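Local coordinates for protein ribosomal RNA small subunit methyltransferase E (Thermotoga maritima, PDB 1Z85) that probably methylates the N3 position of a single uridine in 16S rRNA, using S-adenosyl-L-methionine as methyl donor, at residues E85-V90 / Y226-K231; H124-D129 / V150-K155; F101-C106 / K132-E137; V162-L167 / G190-K195. All coordinates share one frame; numbering follows the deposited sequence.

Interaction 1 of 4, residues E85-V90 / Y226-K231; sequences EKLSVV and YIALKK
Glu85 reaches across to Lys231 and shows how a single ion pair can border an apolar contact between strand and helix. Its chain runs extended beyond CG, and OE2 stands 3.2 Å from Lys231 NZ in a salt bridge. The ammonium group comes from above the carboxylate plane, 56° out of it, as the two chains cross at about a right angle. Lys231, just past the end of helix 216-230, bends at chi2 and chi3, which brings NZ toward Glu85; the same NZ also donates to Leu178 O. An alanine in its place would probably leave the Glu85 carboxylate without this cation and the Leu178 carbonyl without this donor. Two residues on, Leu87 enters strand 87-92 with its side chain directed at the helix and divides its methyls: CD1 lies 4.0 Å from Ile227 CG2, while CD2 lies 4.2 Å from Ala228 CB. Ile182 of the adjacent strand 182-186 touches both Leu87 and Ile227 and extends the apolar patch. The chemistry thus changes within three residues, Glu85 to Leu87, from an exposed glutamate whose ion pair is probably softened by water to buried dispersion contacts that seat the C-terminal helix against the parallel sheet.

Interaction 2 of 4, residues H124-D129 / V150-K155; sequences HEISLD and VSFLEK
Phe152 takes most of its contacts in this pairing from Leu128, and the aromatic part of the contact is a CH-pi interaction. Leu128 CD1 sits over one face of the ring, 4.0 Å from the Phe152 centroid and 19° off the ring normal, displaced toward the rim. The two side chains come from opposite directions, and the other branch contributes too, with Leu128 CD2 4.0 Å from Phe152 CE2. Phe152 reaches this position with CG anti to its carbonyl carbon (chi1 -63°), which carries the end of the ring closer to the other segment.

Purely apolar touches complete the grip. Ile126 CG2 meets the edge of the ring near its plane, 4.0 Å from Phe152 CE1. On the strand, Val150 CG2 lies 4.0 Å from Leu128 CG as the two side chains slide past each other in opposite directions. Phe116 of strand 113-117 touches Ile126, Leu128 and Val150 as well. An alanine at Leu128 takes the methyls from the ring face and CG from beside Val150 CG2, and would probably open a gap between helix and strand.

The contact ties the start of helix 128-142, where Ser127 is the N-cap, to strand 149-152 within a beta-alpha-beta unit. With no polar pair between these side chains, its cohesion rests on shape and dispersion, although it lies at the protein surface.

Interaction 3 of 4, residues F101-C106 / K132-E137; sequences FLIEKC and KIVVRE
Ile103 and Val134 meet through branches that their first torsions turn outward from the two helices. In Ile103, chi1 of -62° places CG1 anti to the carbonyl carbon and leaves the short branch, CG2, anti to the backbone N, facing the neighbouring helix. In Val134 it is CG1 that stands anti to the backbone N (chi1 174°), and the two methyls lie 3.8 Å apart. Ile103 CG2 also reaches Val135 CG2, at 3.6 Å, so that one methyl of the first helix touches two consecutive valines of the second. These side chains cross at about a right angle.

Glu104 contributes both an apolar and a polar contact. Its CG lies 3.6 Å from Val134 CG1, and the extended chain beyond carries the carboxylate past the valine. There a water donates to Glu104 OE2 and, at 2.7 Å, to Val134 O, bridging a side chain of one helix to a main-chain carbonyl of the other. Glu104 OE2 also forms a salt bridge with Arg100, one turn earlier in its own helix, so the carboxylate answers to more than the water. Phe147 and Pro148 also touch Val135.

The axes of segments 101-106 and 132-137 approach to 9.0 Å and cross at -42°, with N-to-C directions closer to parallel than to antiparallel. Such packing is what neighbouring helices adopt when they follow successive strands of a parallel sheet: helix 96-108 comes after strand 87-92, and helix 128-142 after strand 113-117. It belongs to the layered alpha/beta architecture of the SPOUT methyltransferase domain, whose alpha/beta knot fold is built on this sheet.

Interaction 4 of 4, residues V162-L167 / G190-K195; sequences VITLDL and GGFSEK
Phe192 reaches from the segment before helix 194-201 to the end of strand 161-165, and Thr164 receives the far end of its ring. Thr164 CG2 lies 3.4 Å from Phe192 CZ and 3.6 Å from Phe192 CE2, an oblique approach from the opposite direction. The methyl can do this because chi1 of -61° sets CG2 anti to the backbone N and leaves the hydroxyl on another side, where OG1 hydrogen-bonds to Thr204 OG1. A single threonine thus serves two neighbours, its methyl meeting the ring and its hydroxyl a polar partner.

Asp166 crosses the same ring at a slant. Its CA is 4.0 Å from Phe192 CE2, and its OD1 is equally far from Phe192 CD2, with the carboxylate and ring planes 49° apart. The polar link here is indirect: a water accepts from Phe192 N at 3.2 Å and lies close to Asp166 OD1, though so close that the exact distance is doubtful, and it probably ties the phenylalanine backbone to the aspartate.

Farther out, Arg197 pairs with Asp166 OD2 in a salt bridge and also touches Phe192, while Leu200 of the same helix packs on both Thr164 and Phe192. Ser193, next in sequence to the phenylalanine, is the N-cap of that helix. Gly191, just ahead of the phenylalanine, has a phi of 94°, where a side chain would collide with the carbonyl O of the residue before.

For this buried carboxylate, Arg197 pairs with OD2, while OD1 has a water nearby and a weak bond from Asp168 N; the arginine probably favours the charged form. The ring supplies the apolar bulk beside it.

Interactions 1, 3 and 4 are buried, whereas interaction 2 lies at the surface, yet it is interaction 2 that relies wholly on apolar and CH-pi contacts. Charge enters directly in interaction 1, at its exposed border; water does the bridging in interactions 3 and, less certainly, 4. Helix 128-142 is shared by interactions 2 and 3, and Val150 CG1 touches Val135 CG2 at 4.1 Å where they meet. Interactions 1 and 3 join through Val89 CB and Cys106 SG, 3.9 Å apart, linking a strand to the helix that follows it. Interaction 4 touches none of the other three, though interactions 1, 2 and 4 all reach one parallel sheet.

Interaction 1 of 4, residues E85-V90 / Y226-K231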
loop_
_atom_site.group_PDB
_atom_site.type_symbol
_atom_site.label_atom_id
_atom_site.label_comp_id
_atom_site.label_asym_id
_atom_site.label_seq_id
_atom_site.Cartn_x
_atom_site.Cartn_y
_atom_site.Cartn_z
ATOM N N GLU B 85 -19.908 5.312 -15.687
ATOM C CA GLU B 85 -18.527 5.405 -16.168
ATOM C C GLU B 85 -17.549 4.455 -15.455
ATOM O O GLU B 85 -17.448 4.393 -14.235
ATOM C CB GLU B 85 -18.088 6.863 -16.316
ATOM C CG GLU B 85 -16.930 7.390 -15.529
ATOM C CD GLU B 85 -16.758 8.887 -15.824
ATOM O OE1 GLU B 85 -16.994 9.271 -16.993
ATOM O OE2 GLU B 85 -16.437 9.668 -14.894
ATOM N N LYS B 86 -16.885 3.649 -16.263
ATOM C CA LYS B 86 -16.118 2.531 -15.750
ATOM C C LYS B 86 -14.670 2.955 -15.550
ATOM O O LYS B 86 -14.127 3.771 -16.306
ATOM C CB LYS B 86 -16.163 1.316 -16.681
ATOM C CG LYS B 86 -17.538 0.931 -17.229
ATOM C CD LYS B 86 -18.056 -0.423 -16.728
ATOM C CE LYS B 86 -19.432 -0.755 -17.356
ATOM N NZ LYS B 86 -20.479 0.300 -17.111
ATOM N N LEU B 87 -14.078 2.391 -14.499
ATOM C CA LEU B 87 -12.641 2.415 -14.285
ATOM C C LEU B 87 -12.080 1.036 -14.650
ATOM O O LEU B 87 -12.451 0.017 -14.065
ATOM C CB LEU B 87 -12.358 2.772 -12.833
ATOM C CG LEU B 87 -10.880 2.690 -12.418
ATOM C CD1 LEU B 87 -10.020 3.634 -13.226
ATOM C CD2 LEU B 87 -10.753 2.988 -10.964
ATOM N N SER B 88 -11.188 1.005 -15.625
ATOM C CA SER B 88 -10.595 -0.250 -16.110
ATOM C C SER B 88 -9.089 -0.232 -15.791
ATOM O O SER B 88 -8.464 0.823 -15.826
ATOM C CB SER B 88 -10.836 -0.421 -17.622
ATOM O OG SER B 88 -12.225 -0.370 -17.908
ATOM N N VAL B 89 -8.532 -1.399 -15.464
ATOM C CA VAL B 89 -7.107 -1.538 -15.247
ATOM C C VAL B 89 -6.583 -2.700 -16.083
ATOM O O VAL B 89 -7.162 -3.778 -16.091
ATOM C CB VAL B 89 -6.811 -1.762 -13.742
ATOM C CG1 VAL B 89 -5.363 -1.929 -13.489
ATOM C CG2 VAL B 89 -7.307 -0.535 -12.873
ATOM N N VAL B 90 -5.464 -2.484 -16.761
ATOM C CA VAL B 90 -4.723 -3.569 -17.419
ATOM C C VAL B 90 -3.661 -4.046 -16.453
ATOM O O VAL B 90 -2.773 -3.258 -16.073
ATOM C CB VAL B 90 -4.045 -3.112 -18.682
ATOM C CG1 VAL B 90 -3.227 -4.226 -19.273
ATOM C CG2 VAL B 90 -5.098 -2.618 -19.662
ATOM N N TYR B 226 -5.332 7.059 -6.172
ATOM C CA TYR B 226 -5.574 8.468 -6.435
ATOM C C TYR B 226 -6.624 8.663 -7.528
ATOM O O TYR B 226 -7.521 9.493 -7.416
ATOM C CB TYR B 226 -4.289 9.149 -6.868
ATOM C CG TYR B 226 -4.504 10.553 -7.421
ATOM C CD1 TYR B 226 -4.874 11.627 -6.586
ATOM C CD2 TYR B 226 -4.362 10.802 -8.769
ATOM C CE1 TYR B 226 -5.076 12.912 -7.105
ATOM C CE2 TYR B 226 -4.540 12.074 -9.288
ATOM C CZ TYR B 226 -4.897 13.113 -8.470
ATOM O OH TYR B 226 -5.079 14.356 -9.043
ATOM N N ILE B 227 -6.463 7.930 -8.619
ATOM C CA ILE B 227 -7.403 7.982 -9.703
ATOM C C ILE B 227 -8.826 7.579 -9.242
ATOM O O ILE B 227 -9.778 8.247 -9.532
ATOM C CB ILE B 227 -6.891 7.114 -10.898
ATOM C CG1 ILE B 227 -5.691 7.815 -11.576
ATOM C CG2 ILE B 227 -8.032 6.891 -11.911
ATOM C CD1 ILE B 227 -4.728 6.931 -12.371
ATOM N N ALA B 228 -8.963 6.481 -8.519
ATOM C CA ALA B 228 -10.252 6.043 -7.992
ATOM C C ALA B 228 -10.889 7.070 -7.095
ATOM O O ALA B 228 -12.084 7.285 -7.116
ATOM C CB ALA B 228 -10.049 4.748 -7.221
ATOM N N LEU B 229 -10.063 7.689 -6.263
ATOM C CA LEU B 229 -10.480 8.797 -5.405
ATOM C C LEU B 229 -11.067 9.953 -6.181
ATOM O O LEU B 229 -12.147 10.428 -5.870
ATOM C CB LEU B 229 -9.279 9.316 -4.639
ATOM C CG LEU B 229 -9.192 9.016 -3.150
ATOM C CD1 LEU B 229 -7.921 9.707 -2.577
ATOM C CD2 LEU B 229 -10.419 9.496 -2.412
ATOM N N LYS B 230 -10.311 10.421 -7.174
ATOM C CA LYS B 230 -10.690 11.547 -8.038
ATOM C C LYS B 230 -11.991 11.204 -8.793
ATOM O O LYS B 230 -12.889 12.002 -8.890
ATOM C CB LYS B 230 -9.534 11.849 -9.011
ATOM C CG LYS B 230 -9.286 13.303 -9.336
ATOM C CD LYS B 230 -8.822 14.129 -8.146
ATOM N N LYS B 231 -12.106 9.970 -9.260
ATOM C CA LYS B 231 -13.310 9.482 -9.926
ATOM C C LYS B 231 -14.435 9.038 -8.991
ATOM O O LYS B 231 -15.487 8.549 -9.440
ATOM C CB LYS B 231 -12.912 8.310 -10.825
ATOM C CG LYS B 231 -12.145 8.741 -12.037
ATOM C CD LYS B 231 -12.987 9.739 -12.778
ATOM C CE LYS B 231 -12.903 9.628 -14.256
ATOM N NZ LYS B 231 -13.525 10.895 -14.736
#

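Interaction 2 of 4, residues H124-D129 / V150-K155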
loop_
_atom_site.group_PDB
_atom_site.type_symbol
_atom_site.label_atom_id
_atom_site.label_comp_id
_atom_site.label_asym_id
_atom_site.label_seq_id
_atom_site.Cartn_x
_atom_site.Cartn_y
_atom_site.Cartn_z
ATOM N N HIS B 124 4.877 -15.476 -18.468
ATOM C CA HIS B 124 3.907 -16.029 -17.579
ATOM C C HIS B 124 2.559 -16.208 -18.251
ATOM O O HIS B 124 2.331 -15.765 -19.364
ATOM C CB HIS B 124 3.742 -15.186 -16.304
ATOM C CG HIS B 124 4.891 -15.274 -15.367
ATOM N ND1 HIS B 124 6.001 -14.452 -15.458
ATOM C CD2 HIS B 124 5.159 -16.149 -14.383
ATOM C CE1 HIS B 124 6.859 -14.787 -14.516
ATOM N NE2 HIS B 124 6.375 -15.807 -13.853
ATOM N N GLU B 125 1.713 -16.957 -17.559
ATOM C CA GLU B 125 0.337 -17.210 -17.934
ATOM C C GLU B 125 -0.463 -17.015 -16.682
ATOM O O GLU B 125 0.084 -17.103 -15.584
ATOM C CB GLU B 125 0.137 -18.651 -18.434
ATOM C CG GLU B 125 0.951 -19.100 -19.696
ATOM C CD GLU B 125 0.542 -18.385 -21.051
ATOM O OE1 GLU B 125 -0.627 -18.014 -21.258
ATOM O OE2 GLU B 125 1.426 -18.196 -21.938
ATOM N N ILE B 126 -1.756 -16.798 -16.849
ATOM C CA ILE B 126 -2.718 -16.743 -15.752
ATOM C C ILE B 126 -3.883 -17.677 -16.018
ATOM O O ILE B 126 -4.360 -17.797 -17.178
ATOM C CB ILE B 126 -3.224 -15.291 -15.478
ATOM C CG1 ILE B 126 -4.055 -15.214 -14.198
ATOM C CG2 ILE B 126 -4.014 -14.710 -16.604
ATOM C CD1 ILE B 126 -4.208 -13.787 -13.763
ATOM N N SER B 127 -4.330 -18.342 -14.953
ATOM C CA SER B 127 -5.607 -19.071 -14.952
ATOM C C SER B 127 -6.745 -18.090 -14.583
ATOM O O SER B 127 -6.790 -17.540 -13.474
ATOM C CB SER B 127 -5.604 -20.207 -13.943
ATOM O OG SER B 127 -6.942 -20.747 -13.780
ATOM N N LEU B 128 -7.643 -17.857 -15.518
ATOM C CA LEU B 128 -8.740 -16.953 -15.302
ATOM C C LEU B 128 -9.654 -17.415 -14.188
ATOM O O LEU B 128 -10.182 -16.605 -13.453
ATOM C CB LEU B 128 -9.519 -16.750 -16.600
ATOM C CG LEU B 128 -10.141 -15.384 -16.786
ATOM C CD1 LEU B 128 -9.066 -14.328 -17.048
ATOM C CD2 LEU B 128 -11.172 -15.438 -17.910
ATOM N N ASP B 129 -9.789 -18.718 -13.987
ATOM C CA ASP B 129 -10.543 -19.208 -12.832
ATOM C C ASP B 129 -9.881 -18.889 -11.500
ATOM O O ASP B 129 -10.574 -18.622 -10.507
ATOM C CB ASP B 129 -10.769 -20.718 -12.969
ATOM C CG ASP B 129 -11.829 -21.067 -14.033
ATOM O OD1 ASP B 129 -12.451 -20.160 -14.654
ATOM O OD2 ASP B 129 -12.035 -22.272 -14.254
ATOM N N VAL B 150 -13.415 -9.785 -15.205
ATOM C CA VAL B 150 -12.045 -10.108 -15.637
ATOM C C VAL B 150 -12.083 -10.603 -17.085
ATOM O O VAL B 150 -13.007 -11.281 -17.473
ATOM C CB VAL B 150 -11.341 -11.154 -14.718
ATOM C CG1 VAL B 150 -11.194 -10.596 -13.257
ATOM C CG2 VAL B 150 -12.071 -12.474 -14.737
ATOM N N SER B 151 -11.110 -10.159 -17.888
ATOM C CA SER B 151 -10.998 -10.504 -19.284
ATOM C C SER B 151 -9.512 -10.628 -19.642
ATOM O O SER B 151 -8.617 -10.163 -18.879
ATOM C CB SER B 151 -11.600 -9.390 -20.134
ATOM O OG SER B 151 -12.955 -9.153 -19.775
ATOM N N PHE B 152 -9.251 -11.291 -20.761
ATOM C CA PHE B 152 -7.944 -11.249 -21.388
ATOM C C PHE B 152 -7.934 -10.057 -22.337
ATOM O O PHE B 152 -8.980 -9.609 -22.795
ATOM C CB PHE B 152 -7.637 -12.512 -22.173
ATOM C CG PHE B 152 -7.562 -13.768 -21.343
ATOM C CD1 PHE B 152 -6.498 -13.976 -20.488
ATOM C CD2 PHE B 152 -8.542 -14.780 -21.477
ATOM C CE1 PHE B 152 -6.406 -15.129 -19.753
ATOM C CE2 PHE B 152 -8.450 -15.956 -20.729
ATOM C CZ PHE B 152 -7.374 -16.114 -19.848
ATOM N N LEU B 153 -6.758 -9.519 -22.621
ATOM C CA LEU B 153 -6.628 -8.403 -23.567
ATOM C C LEU B 153 -5.520 -8.766 -24.541
ATOM O O LEU B 153 -4.377 -9.019 -24.109
ATOM C CB LEU B 153 -6.238 -7.120 -22.792
ATOM C CG LEU B 153 -6.026 -5.885 -23.700
ATOM C CD1 LEU B 153 -7.337 -5.471 -24.323
ATOM C CD2 LEU B 153 -5.370 -4.734 -22.999
ATOM N N GLU B 154 -5.816 -8.834 -25.833
ATOM C CA GLU B 154 -4.770 -9.246 -26.766
ATOM C C GLU B 154 -3.779 -8.110 -27.123
ATOM O O GLU B 154 -2.567 -8.343 -27.250
ATOM C CB GLU B 154 -5.361 -9.834 -28.066
ATOM C CG GLU B 154 -4.289 -10.517 -28.947
ATOM C CD GLU B 154 -3.655 -11.828 -28.383
ATOM O OE1 GLU B 154 -4.002 -12.342 -27.264
ATOM O OE2 GLU B 154 -2.796 -12.376 -29.118
ATOM N N LYS B 155 -4.302 -6.906 -27.313
ATOM C CA LYS B 155 -3.514 -5.806 -27.844
ATOM C C LYS B 155 -3.640 -4.582 -26.967
ATOM O O LYS B 155 -4.709 -4.329 -26.388
ATOM C CB LYS B 155 -3.917 -5.496 -29.307
ATOM C CG LYS B 155 -3.381 -6.551 -30.287
ATOM C CD LYS B 155 -3.838 -6.365 -31.743
#

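Interaction 3 of 4, residues F101-C106 / K132-E137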
loop_
_atom_site.group_PDB
_atom_site.type_symbol
_atom_site.label_atom_id
_atom_site.label_comp_id
_atom_site.label_asym_id
_atom_site.label_seq_id
_atom_site.Cartn_x
_atom_site.Cartn_y
_atom_site.Cartn_z
ATOM N N PHE B 101 -1.734 -9.565 -5.893
ATOM C CA PHE B 101 -1.733 -8.228 -5.263
ATOM C C PHE B 101 -2.474 -7.183 -6.079
ATOM O O PHE B 101 -3.336 -6.477 -5.559
ATOM C CB PHE B 101 -0.285 -7.745 -4.978
ATOM C CG PHE B 101 -0.218 -6.338 -4.476
ATOM C CD1 PHE B 101 -0.475 -6.051 -3.145
ATOM C CD2 PHE B 101 0.036 -5.293 -5.341
ATOM C CE1 PHE B 101 -0.469 -4.713 -2.689
ATOM C CE2 PHE B 101 0.027 -3.995 -4.919
ATOM C CZ PHE B 101 -0.230 -3.679 -3.599
ATOM N N LEU B 102 -2.185 -7.118 -7.377
ATOM C CA LEU B 102 -2.806 -6.119 -8.213
ATOM C C LEU B 102 -4.300 -6.346 -8.362
ATOM O O LEU B 102 -5.082 -5.404 -8.281
ATOM C CB LEU B 102 -2.169 -6.052 -9.586
ATOM C CG LEU B 102 -0.731 -5.527 -9.657
ATOM C CD1 LEU B 102 -0.178 -5.739 -11.082
ATOM C CD2 LEU B 102 -0.705 -4.058 -9.279
ATOM N N ILE B 103 -4.697 -7.590 -8.619
ATOM C CA ILE B 103 -6.095 -7.952 -8.609
ATOM C C ILE B 103 -6.820 -7.609 -7.295
ATOM O O ILE B 103 -7.946 -7.128 -7.314
ATOM C CB ILE B 103 -6.254 -9.462 -8.778
ATOM C CG1 ILE B 103 -5.682 -9.935 -10.123
ATOM C CG2 ILE B 103 -7.714 -9.860 -8.700
ATOM C CD1 ILE B 103 -5.492 -11.458 -10.167
ATOM N N GLU B 104 -6.192 -7.882 -6.165
ATOM C CA GLU B 104 -6.817 -7.602 -4.849
ATOM C C GLU B 104 -7.064 -6.127 -4.655
ATOM O O GLU B 104 -8.116 -5.685 -4.154
ATOM C CB GLU B 104 -5.954 -8.169 -3.719
ATOM C CG GLU B 104 -6.203 -9.688 -3.462
ATOM C CD GLU B 104 -5.246 -10.404 -2.451
ATOM O OE1 GLU B 104 -4.361 -9.775 -1.802
ATOM O OE2 GLU B 104 -5.388 -11.652 -2.367
ATOM N N LYS B 105 -6.075 -5.350 -5.051
ATOM C CA LYS B 105 -6.150 -3.873 -5.023
ATOM C C LYS B 105 -7.152 -3.322 -5.949
ATOM O O LYS B 105 -7.822 -2.351 -5.624
ATOM C CB LYS B 105 -4.781 -3.275 -5.325
ATOM C CG LYS B 105 -3.885 -3.106 -4.072
ATOM C CD LYS B 105 -4.028 -4.266 -3.100
ATOM C CE LYS B 105 -4.010 -3.840 -1.680
ATOM N NZ LYS B 105 -4.477 -4.946 -0.750
ATOM N N CYS B 106 -7.285 -3.911 -7.123
ATOM C CA CYS B 106 -8.377 -3.521 -8.027
ATOM C C CYS B 106 -9.781 -3.699 -7.437
ATOM O O CYS B 106 -10.658 -2.859 -7.625
ATOM C CB CYS B 106 -8.310 -4.331 -9.313
ATOM S SG CYS B 106 -7.044 -3.806 -10.467
ATOM N N LYS B 132 -10.538 -15.145 -10.777
ATOM C CA LYS B 132 -11.884 -15.022 -10.214
ATOM C C LYS B 132 -11.996 -15.418 -8.750
ATOM O O LYS B 132 -12.755 -14.820 -7.992
ATOM C CB LYS B 132 -12.852 -15.880 -11.015
ATOM C CG LYS B 132 -13.074 -15.439 -12.476
ATOM C CD LYS B 132 -14.098 -16.347 -13.170
ATOM C CE LYS B 132 -14.129 -16.127 -14.708
ATOM N NZ LYS B 132 -14.906 -14.905 -15.071
ATOM N N ILE B 133 -11.297 -16.456 -8.335
ATOM C CA ILE B 133 -11.265 -16.747 -6.897
ATOM C C ILE B 133 -10.628 -15.611 -6.074
ATOM O O ILE B 133 -11.046 -15.334 -4.944
ATOM C CB ILE B 133 -10.555 -18.094 -6.629
ATOM C CG1 ILE B 133 -11.430 -19.233 -7.175
ATOM C CG2 ILE B 133 -10.289 -18.329 -5.119
ATOM C CD1 ILE B 133 -10.702 -20.527 -7.262
ATOM N N VAL B 134 -9.596 -14.967 -6.613
ATOM C CA VAL B 134 -8.898 -13.917 -5.872
ATOM C C VAL B 134 -9.873 -12.756 -5.753
ATOM O O VAL B 134 -9.999 -12.152 -4.696
ATOM C CB VAL B 134 -7.596 -13.421 -6.611
ATOM C CG1 VAL B 134 -6.982 -12.240 -5.871
ATOM C CG2 VAL B 134 -6.549 -14.504 -6.720
ATOM N N VAL B 135 -10.540 -12.425 -6.857
ATOM C CA VAL B 135 -11.613 -11.413 -6.848
ATOM C C VAL B 135 -12.745 -11.727 -5.853
ATOM O O VAL B 135 -13.152 -10.898 -5.038
ATOM C CB VAL B 135 -12.220 -11.274 -8.267
ATOM C CG1 VAL B 135 -13.545 -10.523 -8.211
ATOM C CG2 VAL B 135 -11.200 -10.601 -9.187
ATOM N N ARG B 136 -13.243 -12.939 -5.914
ATOM C CA ARG B 136 -14.277 -13.358 -4.984
ATOM C C ARG B 136 -13.807 -13.156 -3.540
ATOM O O ARG B 136 -14.494 -12.582 -2.740
ATOM C CB ARG B 136 -14.615 -14.819 -5.238
ATOM C CG ARG B 136 -15.700 -15.338 -4.346
ATOM C CD ARG B 136 -15.470 -16.771 -3.937
ATOM N NE ARG B 136 -15.628 -17.633 -5.091
ATOM C CZ ARG B 136 -16.072 -18.886 -5.060
ATOM N NH1 ARG B 136 -16.427 -19.487 -3.917
ATOM N NH2 ARG B 136 -16.172 -19.538 -6.209
ATOM N N GLU B 137 -12.645 -13.677 -3.187
ATOM C CA GLU B 137 -12.253 -13.678 -1.778
ATOM C C GLU B 137 -12.036 -12.249 -1.319
ATOM O O GLU B 137 -12.463 -11.895 -0.247
ATOM C CB GLU B 137 -11.004 -14.553 -1.522
ATOM C CG GLU B 137 -11.242 -16.100 -1.745
ATOM C CD GLU B 137 -12.287 -16.752 -0.792
ATOM O OE1 GLU B 137 -12.877 -16.072 0.072
ATOM O OE2 GLU B 137 -12.531 -17.963 -0.903
HETATM O O HOH W 1 -8.241 -12.681 -2.781
#

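Interaction 4 of 4, residues V162-L167 / G190-K195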
loop_
_atom_site.group_PDB
_atom_site.type_symbol
_atom_site.label_atom_id
_atom_site.label_comp_id
_atom_site.label_asym_id
_atom_site.label_seq_id
_atom_site.Cartn_x
_atom_site.Cartn_y
_atom_site.Cartn_z
ATOM N N VAL B 162 -6.505 7.056 -21.498
ATOM C CA VAL B 162 -5.644 6.034 -20.921
ATOM C C VAL B 162 -4.451 6.665 -20.205
ATOM O O VAL B 162 -3.848 7.625 -20.682
ATOM C CB VAL B 162 -5.130 5.055 -21.985
ATOM C CG1 VAL B 162 -4.496 3.818 -21.341
ATOM C CG2 VAL B 162 -6.273 4.634 -22.977
ATOM N N ILE B 163 -4.158 6.124 -19.026
ATOM C CA ILE B 163 -3.034 6.530 -18.194
ATOM C C ILE B 163 -2.118 5.311 -18.029
ATOM O O ILE B 163 -2.590 4.241 -17.625
ATOM C CB ILE B 163 -3.497 6.912 -16.765
ATOM C CG1 ILE B 163 -4.652 7.897 -16.782
ATOM C CG2 ILE B 163 -2.324 7.502 -15.938
ATOM C CD1 ILE B 163 -4.242 9.246 -17.147
ATOM N N THR B 164 -0.829 5.469 -18.306
ATOM C CA THR B 164 0.125 4.362 -18.163
ATOM C C THR B 164 1.017 4.594 -16.943
ATOM O O THR B 164 1.660 5.625 -16.837
ATOM C CB THR B 164 0.984 4.209 -19.424
ATOM O OG1 THR B 164 0.138 3.923 -20.530
ATOM C CG2 THR B 164 1.990 3.059 -19.277
ATOM N N LEU B 165 0.996 3.642 -16.018
ATOM C CA LEU B 165 1.954 3.567 -14.930
ATOM C C LEU B 165 3.244 2.807 -15.349
ATOM O O LEU B 165 3.301 1.569 -15.314
ATOM C CB LEU B 165 1.326 2.865 -13.712
ATOM C CG LEU B 165 2.256 2.533 -12.526
ATOM C CD1 LEU B 165 3.086 3.765 -12.068
ATOM C CD2 LEU B 165 1.412 1.945 -11.380
ATOM N N ASP B 166 4.259 3.569 -15.719
ATOM C CA ASP B 166 5.600 3.068 -15.973
ATOM C C ASP B 166 6.290 2.923 -14.613
ATOM O O ASP B 166 6.547 3.912 -13.906
ATOM C CB ASP B 166 6.367 4.075 -16.854
ATOM C CG ASP B 166 7.751 3.579 -17.275
ATOM O OD1 ASP B 166 8.096 2.400 -17.033
ATOM O OD2 ASP B 166 8.510 4.381 -17.850
ATOM N N LEU B 167 6.567 1.688 -14.230
ATOM C CA LEU B 167 7.083 1.420 -12.893
ATOM C C LEU B 167 8.536 1.851 -12.749
ATOM O O LEU B 167 8.969 2.151 -11.646
ATOM C CB LEU B 167 6.931 -0.069 -12.554
ATOM C CG LEU B 167 5.484 -0.591 -12.447
ATOM C CD1 LEU B 167 5.481 -2.106 -12.467
ATOM C CD2 LEU B 167 4.787 -0.039 -11.190
ATOM N N GLY B 190 9.545 -6.514 -15.971
ATOM C CA GLY B 190 10.791 -6.358 -16.729
ATOM C C GLY B 190 10.821 -5.111 -17.603
ATOM O O GLY B 190 11.772 -4.916 -18.352
ATOM N N GLY B 191 9.779 -4.278 -17.536
ATOM C CA GLY B 191 9.729 -3.017 -18.292
ATOM C C GLY B 191 9.012 -3.163 -19.617
ATOM O O GLY B 191 8.880 -4.271 -20.141
ATOM N N PHE B 192 8.503 -2.050 -20.138
ATOM C CA PHE B 192 7.989 -2.034 -21.511
ATOM C C PHE B 192 9.156 -2.290 -22.496
ATOM O O PHE B 192 10.269 -1.821 -22.306
ATOM C CB PHE B 192 7.308 -0.694 -21.853
ATOM C CG PHE B 192 6.132 -0.340 -20.963
ATOM C CD1 PHE B 192 4.991 -1.112 -20.961
ATOM C CD2 PHE B 192 6.161 0.799 -20.171
ATOM C CE1 PHE B 192 3.894 -0.784 -20.143
ATOM C CE2 PHE B 192 5.074 1.143 -19.394
ATOM C CZ PHE B 192 3.949 0.332 -19.355
ATOM N N SER B 193 8.907 -3.071 -23.530
ATOM C CA SER B 193 9.820 -3.141 -24.655
ATOM C C SER B 193 9.684 -1.799 -25.344
ATOM O O SER B 193 8.859 -0.973 -24.934
ATOM C CB SER B 193 9.435 -4.287 -25.591
ATOM O OG SER B 193 8.185 -4.041 -26.202
ATOM N N GLU B 194 10.502 -1.567 -26.358
ATOM C CA GLU B 194 10.489 -0.308 -27.083
ATOM C C GLU B 194 9.265 -0.192 -27.999
ATOM O O GLU B 194 8.762 0.903 -28.235
ATOM C CB GLU B 194 11.782 -0.141 -27.902
ATOM C CG GLU B 194 13.010 0.276 -27.074
ATOM N N LYS B 195 8.819 -1.313 -28.537
ATOM C CA LYS B 195 7.591 -1.359 -29.302
ATOM C C LYS B 195 6.416 -0.966 -28.412
ATOM O O LYS B 195 5.610 -0.136 -28.795
ATOM C CB LYS B 195 7.369 -2.765 -29.830
ATOM C CG LYS B 195 7.048 -2.842 -31.309
ATOM C CD LYS B 195 7.001 -4.312 -31.787
ATOM C CE LYS B 195 8.189 -4.703 -32.689
ATOM N NZ LYS B 195 7.800 -5.833 -33.604
HETATM O O HOH W 2 8.885 0.181 -17.929
#